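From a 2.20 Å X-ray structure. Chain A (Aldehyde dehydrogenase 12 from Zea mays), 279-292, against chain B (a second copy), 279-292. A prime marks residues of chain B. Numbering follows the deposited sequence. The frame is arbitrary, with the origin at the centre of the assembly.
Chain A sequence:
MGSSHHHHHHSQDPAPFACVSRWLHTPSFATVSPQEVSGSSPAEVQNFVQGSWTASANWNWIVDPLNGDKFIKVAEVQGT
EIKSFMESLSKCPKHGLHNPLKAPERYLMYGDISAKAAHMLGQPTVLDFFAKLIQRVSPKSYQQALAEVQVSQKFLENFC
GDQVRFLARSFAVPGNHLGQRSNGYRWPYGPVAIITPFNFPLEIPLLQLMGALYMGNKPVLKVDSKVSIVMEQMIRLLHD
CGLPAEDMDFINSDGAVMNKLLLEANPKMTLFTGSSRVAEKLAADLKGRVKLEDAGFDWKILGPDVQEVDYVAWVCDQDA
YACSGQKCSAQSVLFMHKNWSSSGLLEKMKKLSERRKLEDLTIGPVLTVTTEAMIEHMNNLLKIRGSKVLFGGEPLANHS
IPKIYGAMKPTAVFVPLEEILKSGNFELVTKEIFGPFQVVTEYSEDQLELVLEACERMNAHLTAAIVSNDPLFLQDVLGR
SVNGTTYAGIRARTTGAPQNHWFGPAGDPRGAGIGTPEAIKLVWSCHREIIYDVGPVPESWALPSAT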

# COMPACT_ATOMS: atom_id res chain seq x y z
N ALA A 279 -24.37 -16.32 -15.62
CA ALA A 279 -23.15 -15.51 -15.57
C ALA A 279 -22.41 -15.55 -16.90
O ALA A 279 -21.93 -14.52 -17.38
N GLU A 280 -22.30 -16.74 -17.51
CA GLU A 280 -21.60 -16.86 -18.78
C GLU A 280 -22.40 -16.25 -19.92
O GLU A 280 -21.82 -15.64 -20.83
N LYS A 281 -23.72 -16.41 -19.90
CA LYS A 281 -24.57 -15.76 -20.90
C LYS A 281 -24.43 -14.25 -20.83
O LYS A 281 -24.27 -13.58 -21.86
N LEU A 282 -24.49 -13.69 -19.62
CA LEU A 282 -24.32 -12.24 -19.47
C LEU A 282 -22.92 -11.80 -19.85
O LEU A 282 -22.74 -10.75 -20.47
N ALA A 283 -21.90 -12.60 -19.50
CA ALA A 283 -20.54 -12.26 -19.87
C ALA A 283 -20.37 -12.21 -21.38
O ALA A 283 -19.54 -11.44 -21.89
N ALA A 284 -21.14 -13.01 -22.11
CA ALA A 284 -21.08 -12.97 -23.56
C ALA A 284 -21.91 -11.82 -24.11
O ALA A 284 -21.46 -11.09 -25.00
N ASP A 285 -23.13 -11.63 -23.59
CA ASP A 285 -23.99 -10.56 -24.06
C ASP A 285 -23.34 -9.20 -23.84
O ASP A 285 -23.33 -8.34 -24.74
N LEU A 286 -22.80 -8.98 -22.65
CA LEU A 286 -22.15 -7.72 -22.29
C LEU A 286 -20.70 -7.67 -22.74
O LEU A 286 -20.00 -6.70 -22.42
N LYS A 287 -20.23 -8.70 -23.46
CA LYS A 287 -18.88 -8.75 -24.01
C LYS A 287 -17.83 -8.55 -22.92
O LYS A 287 -16.82 -7.89 -23.13
N GLY A 288 -18.09 -9.12 -21.75
CA GLY A 288 -17.13 -9.12 -20.67
C GLY A 288 -17.13 -7.89 -19.79
O GLY A 288 -16.28 -7.80 -18.89
N ARG A 289 -18.05 -6.96 -20.00
CA ARG A 289 -18.19 -5.79 -19.14
C ARG A 289 -18.95 -6.15 -17.86
O ARG A 289 -19.98 -5.58 -17.52
N VAL A 290 -18.40 -7.14 -17.15
CA VAL A 290 -19.06 -7.72 -15.98
C VAL A 290 -18.03 -8.05 -14.92
O VAL A 290 -16.84 -8.21 -15.19
N LYS A 291 -18.51 -8.17 -13.68
CA LYS A 291 -17.82 -8.88 -12.62
C LYS A 291 -18.76 -9.97 -12.12
O LYS A 291 -19.96 -9.73 -11.94
N LEU A 292 -18.22 -11.16 -11.91
CA LEU A 292 -19.04 -12.34 -11.65
C LEU A 292 -18.74 -12.91 -10.28
O LEU A 292 -17.57 -13.05 -9.89
N ALA B 279 -11.06 -6.55 -30.78
CA ALA B 279 -11.13 -6.60 -29.32
C ALA B 279 -12.51 -7.02 -28.85
O ALA B 279 -12.65 -7.94 -28.03
N GLU B 280 -13.55 -6.37 -29.36
CA GLU B 280 -14.91 -6.72 -28.96
C GLU B 280 -15.30 -8.11 -29.43
O GLU B 280 -16.09 -8.79 -28.76
N LYS B 281 -14.75 -8.57 -30.56
CA LYS B 281 -15.05 -9.92 -31.04
C LYS B 281 -14.45 -10.96 -30.10
O LYS B 281 -15.12 -11.94 -29.74
N LEU B 282 -13.19 -10.77 -29.70
CA LEU B 282 -12.55 -11.71 -28.79
C LEU B 282 -13.20 -11.67 -27.41
O LEU B 282 -13.38 -12.72 -26.78
N ALA B 283 -13.55 -10.48 -26.93
CA ALA B 283 -14.22 -10.36 -25.64
C ALA B 283 -15.53 -11.14 -25.62
O ALA B 283 -15.86 -11.79 -24.62
N ALA B 284 -16.28 -11.09 -26.72
CA ALA B 284 -17.50 -11.88 -26.82
C ALA B 284 -17.19 -13.37 -26.93
O ALA B 284 -17.75 -14.19 -26.20
N ASP B 285 -16.28 -13.72 -27.84
CA ASP B 285 -15.90 -15.12 -28.03
C ASP B 285 -15.39 -15.73 -26.72
O ASP B 285 -15.83 -16.81 -26.31
N LEU B 286 -14.47 -15.04 -26.05
CA LEU B 286 -13.89 -15.52 -24.81
C LEU B 286 -14.73 -15.19 -23.59
O LEU B 286 -14.26 -15.36 -22.46
N LYS B 287 -15.97 -14.72 -23.81
CA LYS B 287 -16.92 -14.41 -22.74
C LYS B 287 -16.28 -13.54 -21.66
O LYS B 287 -16.51 -13.72 -20.46
N GLY B 288 -15.46 -12.59 -22.10
CA GLY B 288 -14.89 -11.60 -21.21
C GLY B 288 -13.67 -12.02 -20.43
O GLY B 288 -13.18 -11.24 -19.60
N ARG B 289 -13.14 -13.23 -20.66
CA ARG B 289 -11.88 -13.63 -20.05
C ARG B 289 -10.71 -12.99 -20.80
O ARG B 289 -9.82 -13.66 -21.33
N VAL B 290 -10.73 -11.65 -20.84
CA VAL B 290 -9.76 -10.87 -21.61
C VAL B 290 -9.39 -9.60 -20.83
O VAL B 290 -10.12 -9.16 -19.94
N LYS B 291 -8.22 -9.04 -21.19
CA LYS B 291 -7.85 -7.67 -20.89
C LYS B 291 -7.50 -7.01 -22.21
O LYS B 291 -6.87 -7.63 -23.09
N LEU B 292 -7.95 -5.77 -22.39
CA LEU B 292 -7.93 -5.14 -23.69
C LEU B 292 -7.20 -3.80 -23.66
O LEU B 292 -7.42 -2.97 -22.76

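The two copies of residues 279-292 meet where a helix ends and turns into a strand, and they bury 459 Å² between them, both sides summed. The pairing is near-symmetric: Gly288 lies against Gly288′, while Ala284 and Lys287 face Lys287′ and Ala284′. No direct hydrogen bond crosses the contact, so it rests on close packing and one shared water.

Along chain A, Ala279 lies out of reach of the partner. Glu280 is the first residue to take part. Its CA-to-CB bond points sideways, but with chi1 and chi2 both m the carboxylate comes nearer, and OE1 lies 3.4 Å from CD of Lys287′. The acid thus meets the aliphatic part of the lysine; both carboxylate oxygens are hydrogen-bonded elsewhere in the structure. Lys281 points away, and its t, t, t, m side chain brings NZ to 2.7 Å from OD2 of Asp285, a salt bridge within the helix. Leu282 is out of reach of chain B.

Ala283 points toward chain B, where its CB sits 3.3 Å from the backbone O of Lys287′ and 4.3 Å from that residue's CB. The methyl of Ala284, directed sideways, packs with its CB 4.2 Å from CG of Lys287′. Asp285, chi1 m, points away from the partner.

Leu286 does not reach the partner, but it opens the type I' turn that ends at Arg289. Lys287, with positive phi in a Schellman motif, has the largest covered area on chain A. Its m, t, t, p side chain lays CG 4.0 Å from CB of Ala284′ and CD 3.4 Å from OE1 of Glu280′, repeating the chain A contacts with the roles exchanged, and its backbone O lies 3.4 Å from CB of Ala283′.

At Gly288 the backbones are in direct contact, CA to Gly288′ CA being 3.4 Å. A CB here would point toward chain B and fall 2.4 Å from the CA of Gly288′, a clash; the backbone angles independently call for glycine. A water lies 2.9 Å from O of Gly288 and 2.9 Å from O of Gly288′, between two carbonyls that can only accept, so it can serve as donor to either; it bridges the two turns.

Beyond the turn, Arg289 starts away, and although its end comes nearer it makes no contact. Val290 adds almost nothing. Lys291 also starts away, but its m, m, t, t chain brings NZ to 4.4 Å from NZ of Lys291′. These like charges come close without bonding to each other, and each amine is hydrogen-bonded elsewhere in the structure. Leu292, chi1 m and chi2 t, points toward chain B yet makes no contact with it.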

# COMPACT_ATOMS: atom_id res chain seq x y z
CB ALA A 279 -22.24 -15.99 -14.44
CB GLU A 280 -21.28 -18.33 -19.06
CG GLU A 280 -20.33 -18.97 -18.06
CD GLU A 280 -18.98 -18.28 -18.02
OE1 GLU A 280 -18.51 -17.84 -19.09
OE2 GLU A 280 -18.39 -18.18 -16.93
CB LYS A 281 -26.03 -16.18 -20.70
CG LYS A 281 -26.98 -15.65 -21.75
CD LYS A 281 -28.42 -15.67 -21.24
CE LYS A 281 -29.41 -15.35 -22.35
NZ LYS A 281 -29.05 -14.08 -23.05
CB LEU A 282 -24.63 -11.82 -18.03
CG LEU A 282 -26.10 -11.77 -17.61
CD1 LEU A 282 -26.27 -10.96 -16.34
CD2 LEU A 282 -26.94 -11.19 -18.73
CB ALA A 283 -19.55 -13.26 -19.26
CB ALA A 284 -21.56 -14.30 -24.15
CB ASP A 285 -25.35 -10.62 -23.37
CG ASP A 285 -26.19 -11.78 -23.84
OD1 ASP A 285 -25.76 -12.48 -24.78
OD2 ASP A 285 -27.27 -12.00 -23.26
CB LEU A 286 -22.26 -7.49 -20.78
CG LEU A 286 -23.69 -7.22 -20.30
CD1 LEU A 286 -23.80 -7.34 -18.79
CD2 LEU A 286 -24.16 -5.83 -20.73
CB LYS A 287 -18.71 -7.72 -25.13
CG LYS A 287 -19.61 -7.97 -26.33
CD LYS A 287 -19.31 -6.99 -27.45
CE LYS A 287 -19.94 -7.43 -28.76
NZ LYS A 287 -21.43 -7.45 -28.74
CB ARG A 289 -18.87 -4.66 -19.90
CG ARG A 289 -17.97 -3.95 -20.89
CD ARG A 289 -18.68 -2.78 -21.55
NE ARG A 289 -17.76 -1.84 -22.17
CZ ARG A 289 -17.10 -0.90 -21.50
NH1 ARG A 289 -17.27 -0.78 -20.19
NH2 ARG A 289 -16.28 -0.08 -22.15
CB VAL A 290 -19.86 -9.00 -16.34
CG1 VAL A 290 -21.02 -8.68 -17.24
CG2 VAL A 290 -18.94 -10.03 -16.99
CB LYS A 291 -17.40 -7.96 -11.47
CG LYS A 291 -16.29 -6.98 -11.82
CD LYS A 291 -14.97 -7.69 -12.13
CE LYS A 291 -13.89 -6.67 -12.46
NZ LYS A 291 -12.69 -7.31 -13.06
CB LEU A 292 -18.81 -13.41 -12.72
CG LEU A 292 -19.12 -12.99 -14.16
CD1 LEU A 292 -18.79 -14.11 -15.14
CD2 LEU A 292 -20.58 -12.58 -14.28
CB ALA B 279 -10.75 -5.24 -28.73
CB GLU B 280 -15.91 -5.68 -29.48
CG GLU B 280 -15.64 -4.26 -28.99
CD GLU B 280 -15.84 -4.10 -27.49
OE1 GLU B 280 -16.69 -4.82 -26.93
OE2 GLU B 280 -15.13 -3.27 -26.89
CB LYS B 281 -14.51 -10.11 -32.45
CG LYS B 281 -14.93 -11.42 -33.11
CD LYS B 281 -13.93 -11.86 -34.17
CE LYS B 281 -14.44 -13.04 -34.99
NZ LYS B 281 -14.66 -14.27 -34.16
CB LEU B 282 -11.05 -11.43 -28.69
CG LEU B 282 -10.19 -11.80 -29.89
CD1 LEU B 282 -8.71 -11.66 -29.54
CD2 LEU B 282 -10.50 -13.20 -30.36
CB ALA B 283 -14.45 -8.89 -25.29
CB ALA B 284 -18.33 -11.41 -28.01
CB ASP B 285 -14.83 -15.24 -29.12
CG ASP B 285 -15.38 -15.04 -30.52
OD1 ASP B 285 -16.61 -15.16 -30.69
OD2 ASP B 285 -14.58 -14.79 -31.44
CB LEU B 286 -12.47 -14.95 -24.65
CG LEU B 286 -11.47 -15.46 -25.69
CD1 LEU B 286 -10.22 -14.59 -25.74
CD2 LEU B 286 -11.11 -16.91 -25.41
CB LYS B 287 -17.49 -15.70 -22.14
CG LYS B 287 -18.21 -16.58 -23.15
CD LYS B 287 -18.76 -17.83 -22.51
CE LYS B 287 -19.00 -18.92 -23.55
NZ LYS B 287 -19.89 -18.46 -24.66
CB ARG B 289 -11.76 -15.15 -20.04
CG ARG B 289 -12.58 -15.83 -18.95
CD ARG B 289 -12.40 -17.33 -18.99
NE ARG B 289 -12.86 -17.96 -17.75
CZ ARG B 289 -12.11 -18.08 -16.66
NH1 ARG B 289 -10.88 -17.61 -16.66
NH2 ARG B 289 -12.60 -18.67 -15.58
CB VAL B 290 -10.30 -10.47 -23.00
CG1 VAL B 290 -10.65 -11.70 -23.84
CG2 VAL B 290 -11.54 -9.57 -22.87
CB LYS B 291 -6.65 -7.59 -19.92
CG LYS B 291 -6.95 -8.16 -18.54
CD LYS B 291 -7.97 -7.30 -17.81
CE LYS B 291 -8.22 -7.79 -16.39
NZ LYS B 291 -9.22 -6.95 -15.67
CB LEU B 292 -9.36 -4.94 -24.18
CG LEU B 292 -10.26 -6.16 -24.30
CD1 LEU B 292 -11.68 -5.73 -24.60
CD2 LEU B 292 -9.75 -7.09 -25.38
O HOH W 1 -13.73 -8.90 -18.06